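Local coordinates for BF1531-like N-terminal domain-containing protein (Bacteroides fragilis, PDB 3SLR), which binds magnesium and probably hydrolyses ester bonds, its N-terminal part joining an SGNH-hydrolase-like domain to a HAD-type phosphatase domain, although its substrate is unknown, at residues I326-M331 with P349-P354; A26-T31 with T80-S85; D241-I246 with F290-E295; N102-D107 with S145-Q150. All blocks are in the same frame, centred on the assembly; numbering follows the deposited sequence.

Contact 1 (I326-M331 with P349-P354); sequences IGFDSM and PGVTVP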
loop_
_atom_site.group_PDB
_atom_site.type_symbol
_atom_site.label_atom_id
_atom_site.label_comp_id
_atom_site.label_asym_id
_atom_site.label_seq_id
_atom_site.Cartn_x
_atom_site.Cartn_y
_atom_site.Cartn_z
ATOM N N ILE A 326 6.614 10.036 -19.626
ATOM C CA ILE A 326 6.793 9.052 -18.562
ATOM C C ILE A 326 6.259 7.731 -19.091
ATOM O O ILE A 326 5.553 7.702 -20.099
ATOM C CB ILE A 326 6.034 9.427 -17.288
ATOM C CG1 ILE A 326 4.557 9.622 -17.612
ATOM C CG2 ILE A 326 6.631 10.676 -16.652
ATOM C CD1 ILE A 326 3.687 9.826 -16.380
ATOM N N GLY A 327 6.608 6.635 -18.434
ATOM C CA GLY A 327 6.232 5.331 -18.932
ATOM C C GLY A 327 4.764 5.034 -18.757
ATOM O O GLY A 327 4.154 5.465 -17.772
ATOM N N PHE A 328 4.193 4.291 -19.697
ATOM C CA PHE A 328 2.827 3.816 -19.548
ATOM C C PHE A 328 2.689 3.056 -18.240
ATOM O O PHE A 328 1.660 3.138 -17.574
ATOM C CB PHE A 328 2.396 2.938 -20.734
ATOM C CG PHE A 328 2.175 3.707 -22.012
ATOM C CD1 PHE A 328 1.090 4.561 -22.152
ATOM C CD2 PHE A 328 3.057 3.580 -23.071
ATOM C CE1 PHE A 328 0.891 5.280 -23.328
ATOM C CE2 PHE A 328 2.869 4.293 -24.243
ATOM C CZ PHE A 328 1.787 5.138 -24.381
ATOM N N ASP A 329 3.741 2.325 -17.867
ATOM C CA ASP A 329 3.728 1.550 -16.637
ATOM C C ASP A 329 3.866 2.408 -15.373
ATOM O O ASP A 329 3.902 1.874 -14.265
ATOM C CB ASP A 329 4.763 0.418 -16.681
ATOM C CG ASP A 329 6.181 0.913 -16.935
ATOM O OD1 ASP A 329 6.369 1.962 -17.583
ATOM O OD2 ASP A 329 7.127 0.225 -16.498
ATOM N N SER A 330 3.912 3.729 -15.536
ATOM C CA SER A 330 3.889 4.628 -14.389
ATOM C C SER A 330 2.528 5.307 -14.269
ATOM O O SER A 330 2.362 6.238 -13.477
ATOM C CB SER A 330 4.997 5.678 -14.479
ATOM O OG SER A 330 4.646 6.733 -15.365
HETATM N N MSE A 331 1.560 4.835 -15.057
HETATM C CA MSE A 331 0.238 5.482 -15.132
HETATM C C MSE A 331 -0.889 4.652 -14.548
HETATM O O MSE A 331 -0.896 3.423 -14.660
HETATM C CB MSE A 331 -0.109 5.807 -16.585
HETATM C CG MSE A 331 0.759 6.867 -17.185
HETATM SE SE MSE A 331 0.460 7.069 -19.113
HETATM C CE MSE A 331 1.183 8.869 -19.196
ATOM N N PRO A 349 -1.045 -1.749 -22.976
ATOM C CA PRO A 349 -0.462 -2.555 -21.897
ATOM C C PRO A 349 0.467 -1.723 -21.024
ATOM O O PRO A 349 1.166 -0.855 -21.533
ATOM C CB PRO A 349 0.355 -3.611 -22.644
ATOM C CG PRO A 349 -0.304 -3.736 -23.966
ATOM C CD PRO A 349 -0.860 -2.368 -24.301
ATOM N N GLY A 350 0.464 -1.976 -19.718
ATOM C CA GLY A 350 1.340 -1.234 -18.828
ATOM C C GLY A 350 0.568 -0.274 -17.951
ATOM O O GLY A 350 0.892 -0.093 -16.775
ATOM N N VAL A 351 -0.447 0.363 -18.525
ATOM C CA VAL A 351 -1.308 1.235 -17.739
ATOM C C VAL A 351 -2.118 0.401 -16.753
ATOM O O VAL A 351 -2.719 -0.616 -17.124
ATOM C CB VAL A 351 -2.236 2.082 -18.636
ATOM C CG1 VAL A 351 -3.098 3.000 -17.794
ATOM C CG2 VAL A 351 -1.416 2.899 -19.617
ATOM N N THR A 352 -2.113 0.822 -15.490
ATOM C CA THR A 352 -2.899 0.165 -14.453
ATOM C C THR A 352 -4.323 0.713 -14.497
ATOM O O THR A 352 -4.531 1.916 -14.452
ATOM C CB THR A 352 -2.258 0.372 -13.070
ATOM O OG1 THR A 352 -0.959 -0.239 -13.078
ATOM C CG2 THR A 352 -3.120 -0.248 -11.956
ATOM N N VAL A 353 -5.291 -0.188 -14.628
ATOM C CA VAL A 353 -6.688 0.203 -14.765
ATOM C C VAL A 353 -7.534 -0.470 -13.680
ATOM O O VAL A 353 -8.051 -1.571 -13.878
ATOM C CB VAL A 353 -7.240 -0.179 -16.152
ATOM C CG1 VAL A 353 -8.631 0.410 -16.338
ATOM C CG2 VAL A 353 -6.295 0.306 -17.267
ATOM N N PRO A 354 -7.663 0.187 -12.523
ATOM C CA PRO A 354 -8.398 -0.421 -11.409
ATOM C C PRO A 354 -9.842 -0.748 -11.760
ATOM O O PRO A 354 -10.506 0.022 -12.456
ATOM C CB PRO A 354 -8.331 0.653 -10.327
ATOM C CG PRO A 354 -7.019 1.309 -10.578
ATOM C CD PRO A 354 -6.930 1.389 -12.101
#
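The tight part of this contact lies round V351, where two loops meet backbone to backbone. T352 N donates to M331 O at 3.0 Å, with 165° at the hydrogen, and the donor lies in the plane of that carbonyl. V351 CG2, beside the backbone N, reaches F328 CD1 at 3.9 Å, and the two side chains cross obliquely. The other branch, V351 CG1, is anti to the backbone N (chi1 -179°) and comes within 4.3 Å of M331 CB. G350 O is approached by D329 CA at 3.3 Å in a nearly straight CA-H...O contact. The segments belong to the phosphatase domain, a parallel four-stranded sheet with helices that fits the HAD fold. M331 opens an edge strand, 331-334, and the 349-354 loop follows helix 338-347. Ahead of the strand, 328-330 makes a short 3-10 turn. G327 O takes two donors there, S330 N and S330 OG, the latter at 2.8 Å on a lone pair. The F328 ring leads away from the loop and packs on I317, R318 and Q321 of helix 313-324. The solvent side is looser. P349, G350 and D329 are exposed, and D329 touches the loop through little more than CA and CB. Its carboxylate turns away to a salt bridge with K220. K222 NZ hydrogen-bonds both T352 OG1 and M331 O.

Contact 2 (A26-T31 with T80-S85); sequences ALLGDT and TIIFHS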
loop_
_atom_site.group_PDB
_atom_site.type_symbol
_atom_site.label_atom_id
_atom_site.label_comp_id
_atom_site.label_asym_id
_atom_site.label_seq_id
_atom_site.Cartn_x
_atom_site.Cartn_y
_atom_site.Cartn_z
ATOM N N ALA A 26 16.068 -11.340 2.514
ATOM C CA ALA A 26 16.031 -12.114 3.759
ATOM C C ALA A 26 14.712 -11.844 4.495
ATOM O O ALA A 26 14.241 -10.709 4.556
ATOM C CB ALA A 26 17.207 -11.747 4.648
ATOM N N LEU A 27 14.120 -12.895 5.045
ATOM C CA LEU A 27 12.898 -12.753 5.829
ATOM C C LEU A 27 13.097 -13.422 7.182
ATOM O O LEU A 27 13.460 -14.600 7.257
ATOM C CB LEU A 27 11.727 -13.403 5.096
ATOM C CG LEU A 27 10.408 -13.512 5.858
ATOM C CD1 LEU A 27 9.822 -12.121 6.159
ATOM C CD2 LEU A 27 9.426 -14.358 5.058
ATOM N N LEU A 28 12.876 -12.661 8.251
ATOM C CA LEU A 28 13.039 -13.173 9.610
ATOM C C LEU A 28 11.826 -12.765 10.443
ATOM O O LEU A 28 11.480 -11.586 10.502
ATOM C CB LEU A 28 14.315 -12.608 10.245
ATOM C CG LEU A 28 15.619 -12.720 9.446
ATOM C CD1 LEU A 28 15.769 -11.524 8.513
ATOM C CD2 LEU A 28 16.809 -12.789 10.378
ATOM N N GLY A 29 11.191 -13.732 11.096
ATOM C CA GLY A 29 9.987 -13.439 11.858
ATOM C C GLY A 29 9.894 -14.223 13.147
ATOM O O GLY A 29 10.644 -15.185 13.342
ATOM N N ASP A 30 8.987 -13.812 14.035
ATOM C CA ASP A 30 8.776 -14.540 15.289
ATOM C C ASP A 30 7.502 -15.396 15.276
ATOM O O ASP A 30 7.087 -15.942 16.302
ATOM C CB ASP A 30 8.839 -13.616 16.521
ATOM C CG ASP A 30 7.793 -12.491 16.499
ATOM O OD1 ASP A 30 6.755 -12.598 15.817
ATOM O OD2 ASP A 30 8.008 -11.491 17.209
ATOM N N THR A 31 6.896 -15.517 14.101
ATOM C CA THR A 31 5.848 -16.517 13.876
ATOM C C THR A 31 6.276 -17.357 12.671
ATOM O O THR A 31 7.330 -17.110 12.100
ATOM C CB THR A 31 4.457 -15.886 13.657
ATOM O OG1 THR A 31 4.477 -14.990 12.526
ATOM C CG2 THR A 31 4.022 -15.128 14.913
ATOM N N THR A 80 16.048 -6.787 3.741
ATOM C CA THR A 80 15.846 -7.559 4.963
ATOM C C THR A 80 14.454 -7.237 5.495
ATOM O O THR A 80 14.177 -6.113 5.886
ATOM C CB THR A 80 16.903 -7.215 6.035
ATOM O OG1 THR A 80 18.198 -7.643 5.583
ATOM C CG2 THR A 80 16.597 -7.911 7.357
ATOM N N ILE A 81 13.577 -8.225 5.479
ATOM C CA ILE A 81 12.219 -8.051 5.956
ATOM C C ILE A 81 12.124 -8.668 7.341
ATOM O O ILE A 81 12.403 -9.858 7.528
ATOM C CB ILE A 81 11.209 -8.742 5.023
ATOM C CG1 ILE A 81 11.343 -8.207 3.598
ATOM C CG2 ILE A 81 9.777 -8.576 5.559
ATOM C CD1 ILE A 81 10.574 -9.016 2.593
ATOM N N ILE A 82 11.752 -7.849 8.317
ATOM C CA ILE A 82 11.567 -8.325 9.689
ATOM C C ILE A 82 10.081 -8.331 10.017
ATOM O O ILE A 82 9.388 -7.320 9.835
ATOM C CB ILE A 82 12.268 -7.400 10.713
ATOM C CG1 ILE A 82 13.742 -7.167 10.339
ATOM C CG2 ILE A 82 12.107 -7.943 12.143
ATOM C CD1 ILE A 82 14.628 -8.388 10.471
ATOM N N PHE A 83 9.593 -9.462 10.512
ATOM C CA PHE A 83 8.207 -9.567 10.942
ATOM C C PHE A 83 8.146 -9.907 12.431
ATOM O O PHE A 83 8.145 -11.081 12.808
ATOM C CB PHE A 83 7.484 -10.646 10.124
ATOM C CG PHE A 83 6.002 -10.714 10.380
ATOM C CD1 PHE A 83 5.352 -9.705 11.083
ATOM C CD2 PHE A 83 5.260 -11.787 9.897
ATOM C CE1 PHE A 83 3.980 -9.767 11.307
ATOM C CE2 PHE A 83 3.899 -11.860 10.100
ATOM C CZ PHE A 83 3.247 -10.848 10.813
ATOM N N HIS A 84 8.156 -8.871 13.266
ATOM C CA HIS A 84 7.836 -8.984 14.686
ATOM C C HIS A 84 6.325 -8.807 14.828
ATOM O O HIS A 84 5.787 -7.755 14.478
ATOM C CB HIS A 84 8.504 -7.852 15.466
ATOM C CG HIS A 84 9.919 -8.124 15.870
ATOM N ND1 HIS A 84 10.894 -7.150 15.840
ATOM C CD2 HIS A 84 10.513 -9.236 16.368
ATOM C CE1 HIS A 84 12.032 -7.655 16.276
ATOM N NE2 HIS A 84 11.825 -8.918 16.609
ATOM N N SER A 85 5.638 -9.807 15.363
ATOM C CA SER A 85 4.181 -9.745 15.454
ATOM C C SER A 85 3.711 -9.086 16.738
ATOM O O SER A 85 4.346 -9.208 17.792
ATOM C CB SER A 85 3.577 -11.148 15.354
ATOM O OG SER A 85 3.955 -11.930 16.479
HETATM O O HOH W 1 7.076 -9.194 18.302
HETATM O O HOH W 2 5.753 -12.782 13.215
#
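Strands 26-29 and 80-83 run parallel, 4.7 Å apart at closest approach with 14° between their directions. They are neighbours in the five-stranded parallel sheet of the FkbH N-terminal domain, an SGNH-hydrolase-like alpha/beta fold. The ladder alternates: I81 N donates to A26 O, L28 N to I81 O, F83 N to L28 O and D30 N to F83 O. The first is the shortest, with I81 N 2.7 Å from A26 O. All twelve residues are buried. On one face L27 CD1 rests 3.6 Å from I81 CG2. The L27 side chain gets there with CG anti to the backbone N (chi1 172°). That face also carries F83 and is covered by helix 34-46. On the other face L28 CD1 lies 3.9 Å from both I82 CD1 and T80 CG2, near helix 61-66. G29 has no side chain, and its CA comes 3.1 Å from F83 O. Beyond the strand ends the contact turns polar. D30 CG takes the crowded position between the backbone N and the carbonyl carbon (chi1 59°), which sends the carboxylate to S85. S85 N uses the syn lone pair of D30 OD1, while S85 OG meets this oxygen from above the carboxylate plane. S85 also caps the next helix through K88 N. H84 turns its ring edge, at CD2, to D30 OD2 (3.5 Å), but its nitrogens bond Y125 and E62. One water bridges D30 OD1, T31 OG1 and F83 O, and its oxygen stands over the centre of the F83 ring.

Contact 3 (D241-I246 with F290-E295); sequences DGWENI and FERNPE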
loop_
_atom_site.group_PDB
_atom_site.type_symbol
_atom_site.label_atom_id
_atom_site.label_comp_id
_atom_site.label_asym_id
_atom_site.label_seq_id
_atom_site.Cartn_x
_atom_site.Cartn_y
_atom_site.Cartn_z
ATOM N N ASP A 241 -26.692 17.113 -18.406
ATOM C CA ASP A 241 -27.255 17.707 -17.191
ATOM C C ASP A 241 -26.882 19.169 -16.984
ATOM O O ASP A 241 -27.619 19.920 -16.328
ATOM C CB ASP A 241 -26.849 16.892 -15.965
ATOM C CG ASP A 241 -27.298 15.452 -16.055
ATOM O OD1 ASP A 241 -28.234 15.182 -16.837
ATOM O OD2 ASP A 241 -26.720 14.592 -15.353
ATOM N N GLY A 242 -25.750 19.572 -17.545
ATOM C CA GLY A 242 -25.251 20.923 -17.386
ATOM C C GLY A 242 -24.237 21.057 -16.268
ATOM O O GLY A 242 -24.294 20.336 -15.262
ATOM N N TRP A 243 -23.324 22.006 -16.428
ATOM C CA TRP A 243 -22.240 22.180 -15.471
ATOM C C TRP A 243 -22.744 22.513 -14.069
ATOM O O TRP A 243 -22.128 22.133 -13.089
ATOM C CB TRP A 243 -21.228 23.235 -15.950
ATOM C CG TRP A 243 -21.763 24.649 -16.023
ATOM C CD1 TRP A 243 -22.220 25.299 -17.139
ATOM C CD2 TRP A 243 -21.864 25.589 -14.943
ATOM N NE1 TRP A 243 -22.612 26.577 -16.816
ATOM C CE2 TRP A 243 -22.408 26.781 -15.475
ATOM C CE3 TRP A 243 -21.564 25.536 -13.574
ATOM C CZ2 TRP A 243 -22.649 27.908 -14.689
ATOM C CZ3 TRP A 243 -21.807 26.664 -12.798
ATOM C CH2 TRP A 243 -22.339 27.833 -13.360
ATOM N N GLU A 244 -23.858 23.228 -13.964
ATOM C CA GLU A 244 -24.360 23.567 -12.634
ATOM C C GLU A 244 -24.947 22.359 -11.909
ATOM O O GLU A 244 -25.098 22.374 -10.688
ATOM C CB GLU A 244 -25.372 24.717 -12.680
ATOM C CG GLU A 244 -26.440 24.587 -13.725
ATOM C CD GLU A 244 -26.032 25.207 -15.050
ATOM O OE1 GLU A 244 -26.238 26.427 -15.244
ATOM O OE2 GLU A 244 -25.513 24.470 -15.905
ATOM N N ASN A 245 -25.256 21.307 -12.657
ATOM C CA ASN A 245 -26.023 20.189 -12.116
ATOM C C ASN A 245 -25.265 18.881 -11.838
ATOM O O ASN A 245 -25.865 17.895 -11.425
ATOM C CB ASN A 245 -27.243 19.942 -13.005
ATOM C CG ASN A 245 -28.175 21.150 -13.045
ATOM O OD1 ASN A 245 -28.434 21.775 -12.013
ATOM N ND2 ASN A 245 -28.646 21.507 -14.238
ATOM N N ILE A 246 -23.952 18.868 -12.064
ATOM C CA ILE A 246 -23.161 17.687 -11.717
ATOM C C ILE A 246 -23.240 17.452 -10.206
ATOM O O ILE A 246 -23.390 18.394 -9.425
ATOM C CB ILE A 246 -21.688 17.839 -12.137
ATOM C CG1 ILE A 246 -21.107 19.118 -11.516
ATOM C CG2 ILE A 246 -21.569 17.812 -13.646
ATOM C CD1 ILE A 246 -19.613 19.228 -11.603
ATOM N N PHE A 290 -14.992 22.821 -13.899
ATOM C CA PHE A 290 -13.764 23.265 -13.245
ATOM C C PHE A 290 -13.744 24.777 -13.134
ATOM O O PHE A 290 -13.327 25.332 -12.117
ATOM C CB PHE A 290 -12.520 22.800 -14.022
ATOM C CG PHE A 290 -12.315 21.311 -14.015
ATOM C CD1 PHE A 290 -12.948 20.504 -14.951
ATOM C CD2 PHE A 290 -11.482 20.714 -13.077
ATOM C CE1 PHE A 290 -12.760 19.129 -14.950
ATOM C CE2 PHE A 290 -11.279 19.339 -13.073
ATOM C CZ PHE A 290 -11.926 18.540 -14.009
ATOM N N GLU A 291 -14.195 25.436 -14.197
ATOM C CA GLU A 291 -14.144 26.891 -14.294
ATOM C C GLU A 291 -15.280 27.606 -13.554
ATOM O O GLU A 291 -15.057 28.667 -12.979
ATOM C CB GLU A 291 -14.160 27.325 -15.765
ATOM C CG GLU A 291 -13.029 26.744 -16.612
ATOM C CD GLU A 291 -13.243 26.966 -18.105
ATOM O OE1 GLU A 291 -14.413 27.061 -18.540
ATOM O OE2 GLU A 291 -12.240 27.036 -18.850
ATOM N N ARG A 292 -16.484 27.029 -13.571
ATOM C CA ARG A 292 -17.693 27.760 -13.141
ATOM C C ARG A 292 -18.329 27.249 -11.844
ATOM O O ARG A 292 -18.997 28.009 -11.141
ATOM C CB ARG A 292 -18.780 27.718 -14.224
ATOM C CG ARG A 292 -18.349 28.082 -15.650
ATOM C CD ARG A 292 -18.415 29.580 -15.949
ATOM N NE ARG A 292 -19.716 30.197 -15.669
ATOM C CZ ARG A 292 -20.717 30.316 -16.542
ATOM N NH1 ARG A 292 -20.608 29.841 -17.775
ATOM N NH2 ARG A 292 -21.846 30.910 -16.175
ATOM N N ASN A 293 -18.165 25.962 -11.553
ATOM C CA ASN A 293 -18.828 25.350 -10.402
ATOM C C ASN A 293 -17.972 25.425 -9.134
ATOM O O ASN A 293 -16.952 24.753 -9.024
ATOM C CB ASN A 293 -19.237 23.906 -10.726
ATOM C CG ASN A 293 -20.170 23.298 -9.680
ATOM O OD1 ASN A 293 -20.027 23.545 -8.484
ATOM N ND2 ASN A 293 -21.122 22.484 -10.131
ATOM N N PRO A 294 -18.413 26.230 -8.156
ATOM C CA PRO A 294 -17.674 26.512 -6.918
ATOM C C PRO A 294 -17.501 25.293 -6.019
ATOM O O PRO A 294 -16.663 25.339 -5.128
ATOM C CB PRO A 294 -18.566 27.537 -6.193
ATOM C CG PRO A 294 -19.556 27.989 -7.181
ATOM C CD PRO A 294 -19.722 26.897 -8.181
ATOM N N GLU A 295 -18.292 24.243 -6.222
ATOM C CA GLU A 295 -18.183 23.054 -5.385
ATOM C C GLU A 295 -17.088 22.107 -5.841
ATOM O O GLU A 295 -16.785 21.150 -5.150
ATOM C CB GLU A 295 -19.507 22.286 -5.289
ATOM C CG GLU A 295 -20.454 22.803 -4.217
ATOM C CD GLU A 295 -19.806 22.909 -2.840
ATOM O OE1 GLU A 295 -19.510 21.864 -2.220
ATOM O OE2 GLU A 295 -19.582 24.046 -2.380
HETATM O O HOH W 3 -23.436 21.103 -8.896
#
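W243 and R292 meet face on at the aliphatic root of the arginine. R292 CB sits 3.5 Å from the centroid of the six-membered ring of W243 and 10° off the ring normal, a CH-pi contact. Further out the chain bends at chi2 and chi3 and arches off the ring, so that the guanidinium returns over CZ2. This brings R292 NH2 to 3.4 Å from W243 CZ2. The guanidinium presents a face to that ring carbon, but its plane is turned 47° from the indole, so the two groups are not stacked flat. The opposite face of the indole has E244 OE2 above it, offset toward the rim. W243 is directed at the 290-295 segment, with CG in the crowded position between the backbone N and the carbonyl carbon. N293 supplies the polar link. With CG anti to the backbone N, N293 ND2 donates to W243 O at 3.1 Å and 159°, close to its own amide plane. The same ND2 donates to a water that also bonds E244 O and I246 O. N293 OD1 is used within its own segment, accepting from E295 N at 2.9 Å in an Asx turn. One amide therefore ties the 241-246 loop while shaping the chain just after the helix. I246 CG1 slides past N293 ND2 at 3.6 Å, and its side chain is about 5 Å from that of D230, a magnesium ligand. The contact joins the loop after helix 238-241 to the C-terminal end of helix 283-292 in the phosphatase domain. W243 and I246 also touch P289 of that helix, and I246 packs on W234.

Contact 4 (N102-D107 with S145-Q150); sequences NKLADD and SSFTYQ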
loop_
_atom_site.group_PDB
_atom_site.type_symbol
_atom_site.label_atom_id
_atom_site.label_comp_id
_atom_site.label_asym_id
_atom_site.label_seq_id
_atom_site.Cartn_x
_atom_site.Cartn_y
_atom_site.Cartn_z
ATOM N N ASN A 102 7.183 -1.241 31.403
ATOM C CA ASN A 102 7.419 0.175 31.131
ATOM C C ASN A 102 8.518 0.379 30.098
ATOM O O ASN A 102 8.657 1.464 29.529
ATOM C CB ASN A 102 7.786 0.910 32.425
ATOM C CG ASN A 102 6.592 1.547 33.089
ATOM O OD1 ASN A 102 5.823 2.260 32.448
ATOM N ND2 ASN A 102 6.422 1.288 34.385
ATOM N N LYS A 103 9.294 -0.673 29.853
ATOM C CA LYS A 103 10.417 -0.605 28.928
ATOM C C LYS A 103 10.155 -1.390 27.646
ATOM O O LYS A 103 11.065 -1.570 26.840
ATOM C CB LYS A 103 11.688 -1.155 29.592
ATOM C CG LYS A 103 12.214 -0.303 30.738
ATOM C CD LYS A 103 13.400 -0.955 31.420
ATOM C CE LYS A 103 13.867 -0.132 32.615
ATOM N NZ LYS A 103 14.699 -0.939 33.560
ATOM N N LEU A 104 8.924 -1.868 27.459
ATOM C CA LEU A 104 8.611 -2.720 26.305
ATOM C C LEU A 104 8.947 -2.015 24.994
ATOM O O LEU A 104 9.728 -2.509 24.184
ATOM C CB LEU A 104 7.130 -3.119 26.300
ATOM C CG LEU A 104 6.748 -4.190 25.266
ATOM C CD1 LEU A 104 7.269 -5.552 25.694
ATOM C CD2 LEU A 104 5.250 -4.243 25.068
ATOM N N ALA A 105 8.339 -0.856 24.776
ATOM C CA ALA A 105 8.600 -0.105 23.557
ATOM C C ALA A 105 10.070 0.282 23.428
ATOM O O ALA A 105 10.676 0.093 22.371
ATOM C CB ALA A 105 7.716 1.126 23.482
ATOM N N ASP A 106 10.634 0.839 24.498
ATOM C CA ASP A 106 12.030 1.286 24.466
ATOM C C ASP A 106 12.995 0.166 24.072
ATOM O O ASP A 106 13.887 0.370 23.255
ATOM C CB ASP A 106 12.450 1.876 25.814
ATOM C CG ASP A 106 11.809 3.229 26.092
ATOM O OD1 ASP A 106 11.457 3.937 25.126
ATOM O OD2 ASP A 106 11.675 3.583 27.285
ATOM N N ASP A 107 12.818 -1.013 24.651
ATOM C CA ASP A 107 13.706 -2.131 24.342
ATOM C C ASP A 107 13.604 -2.563 22.879
ATOM O O ASP A 107 14.617 -2.846 22.225
ATOM C CB ASP A 107 13.417 -3.329 25.253
ATOM C CG ASP A 107 13.858 -3.097 26.694
ATOM O OD1 ASP A 107 14.606 -2.128 26.960
ATOM O OD2 ASP A 107 13.463 -3.901 27.565
ATOM N N SER A 145 2.430 1.367 31.709
ATOM C CA SER A 145 2.912 -0.004 31.560
ATOM C C SER A 145 1.936 -0.886 30.778
ATOM O O SER A 145 2.229 -2.053 30.533
ATOM C CB SER A 145 3.166 -0.626 32.937
ATOM O OG SER A 145 1.957 -0.687 33.673
ATOM N N SER A 146 0.777 -0.343 30.401
ATOM C CA SER A 146 -0.232 -1.144 29.696
ATOM C C SER A 146 0.249 -1.489 28.294
ATOM O O SER A 146 1.082 -0.770 27.722
ATOM C CB SER A 146 -1.581 -0.422 29.619
ATOM O OG SER A 146 -1.566 0.624 28.668
ATOM N N PHE A 147 -0.265 -2.585 27.734
ATOM C CA PHE A 147 0.147 -2.982 26.389
ATOM C C PHE A 147 -0.310 -1.948 25.372
ATOM O O PHE A 147 0.414 -1.642 24.431
ATOM C CB PHE A 147 -0.382 -4.365 26.004
ATOM C CG PHE A 147 0.208 -4.907 24.715
ATOM C CD1 PHE A 147 1.518 -5.364 24.676
ATOM C CD2 PHE A 147 -0.543 -4.949 23.550
ATOM C CE1 PHE A 147 2.070 -5.863 23.498
ATOM C CE2 PHE A 147 0.001 -5.443 22.364
ATOM C CZ PHE A 147 1.302 -5.908 22.341
ATOM N N THR A 148 -1.513 -1.417 25.556
ATOM C CA THR A 148 -2.044 -0.406 24.636
ATOM C C THR A 148 -1.178 0.852 24.599
ATOM O O THR A 148 -0.869 1.364 23.519
ATOM C CB THR A 148 -3.491 -0.069 24.978
ATOM O OG1 THR A 148 -4.336 -1.121 24.485
ATOM C CG2 THR A 148 -3.910 1.241 24.333
ATOM N N TYR A 149 -0.759 1.335 25.764
ATOM C CA TYR A 149 0.148 2.479 25.796
ATOM C C TYR A 149 1.507 2.177 25.140
ATOM O O TYR A 149 1.971 2.936 24.291
ATOM C CB TYR A 149 0.345 3.038 27.206
ATOM C CG TYR A 149 1.148 4.314 27.173
ATOM C CD1 TYR A 149 0.530 5.537 26.914
ATOM C CD2 TYR A 149 2.524 4.298 27.335
ATOM C CE1 TYR A 149 1.267 6.711 26.854
ATOM C CE2 TYR A 149 3.266 5.469 27.298
ATOM C CZ TYR A 149 2.635 6.675 27.053
ATOM O OH TYR A 149 3.361 7.854 26.994
ATOM N N GLN A 150 2.137 1.073 25.533
ATOM C CA GLN A 150 3.442 0.713 24.991
ATOM C C GLN A 150 3.408 0.540 23.477
ATOM O O GLN A 150 4.331 0.959 22.775
ATOM C CB GLN A 150 3.987 -0.533 25.684
ATOM C CG GLN A 150 4.392 -0.246 27.124
ATOM C CD GLN A 150 5.561 0.725 27.191
ATOM O OE1 GLN A 150 6.553 0.567 26.469
ATOM N NE2 GLN A 150 5.444 1.741 28.045
HETATM O O HOH W 4 8.948 1.794 26.746
HETATM O O HOH W 5 7.153 3.836 28.826
#
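Q150 carries this contact through a folded side chain. Its CG lies anti to the carbonyl carbon (chi1 -70°), and a second bend at chi2 (-65°) sends the amide across to the start of the other helix. There Q150 OE1 accepts from A105 N at 2.8 Å and 166°, in the plane of its C=O. A105 CB lies 3.3 Å from Q150 OE1. One water donates to both Q150 OE1 and N102 O and accepts from D106 N. A second water accepts from Q150 NE2, 2.8 Å from its oxygen, and donates to N102 O. The amide is thus held at both ends, and Q144 O is a further partner of NE2. The arrangement pairs two helix N-termini: K103 is the N-cap of helix 104-118 and S146 that of helix 147-164, both in the FkbH N-terminal domain. The glutamine oxygen occupies a first-turn N-H, where the positive end of the helix dipole may favour a carbonyl oxygen. S146 OG caps its own helix by accepting from Y149 N at 3.1 Å. On the apolar side L104 CD2 lies 3.9 Å from F147 CE1. Both residues have CG anti to the backbone N, and their side chains cross obliquely. Both also pack on helix 86-94, where the F147 ring meets H93 edge to face. At the other end N102 has a first torsion away from the staggered positions, and N102 OD1 and ND2 each lie 4.0 Å from S145 CB. D106 OD1 forms a salt bridge with K153 of helix 147-164.

How the contacts relate
The four contacts fall into two domains. Contacts 2 and 4 lie in the FkbH N-terminal domain, centres 20 Å and nearest atoms about 6 Å apart. H84 of contact 2 packs on R108 of helix 104-118, whose first turn takes part in contact 4. Contacts 1 and 3 belong to the phosphatase domain, 30 Å apart between centres. Contact 3 is close to the metal site of D228, D230 and D336: the I246 side chain is about 11 Å from a bound magnesium ion. In contact 1 the V351 side chain is about 12 Å from that of D228. Contacts 2 and 3 are 52 Å apart between centres, and contacts 2 and 4 lie away from the metal site.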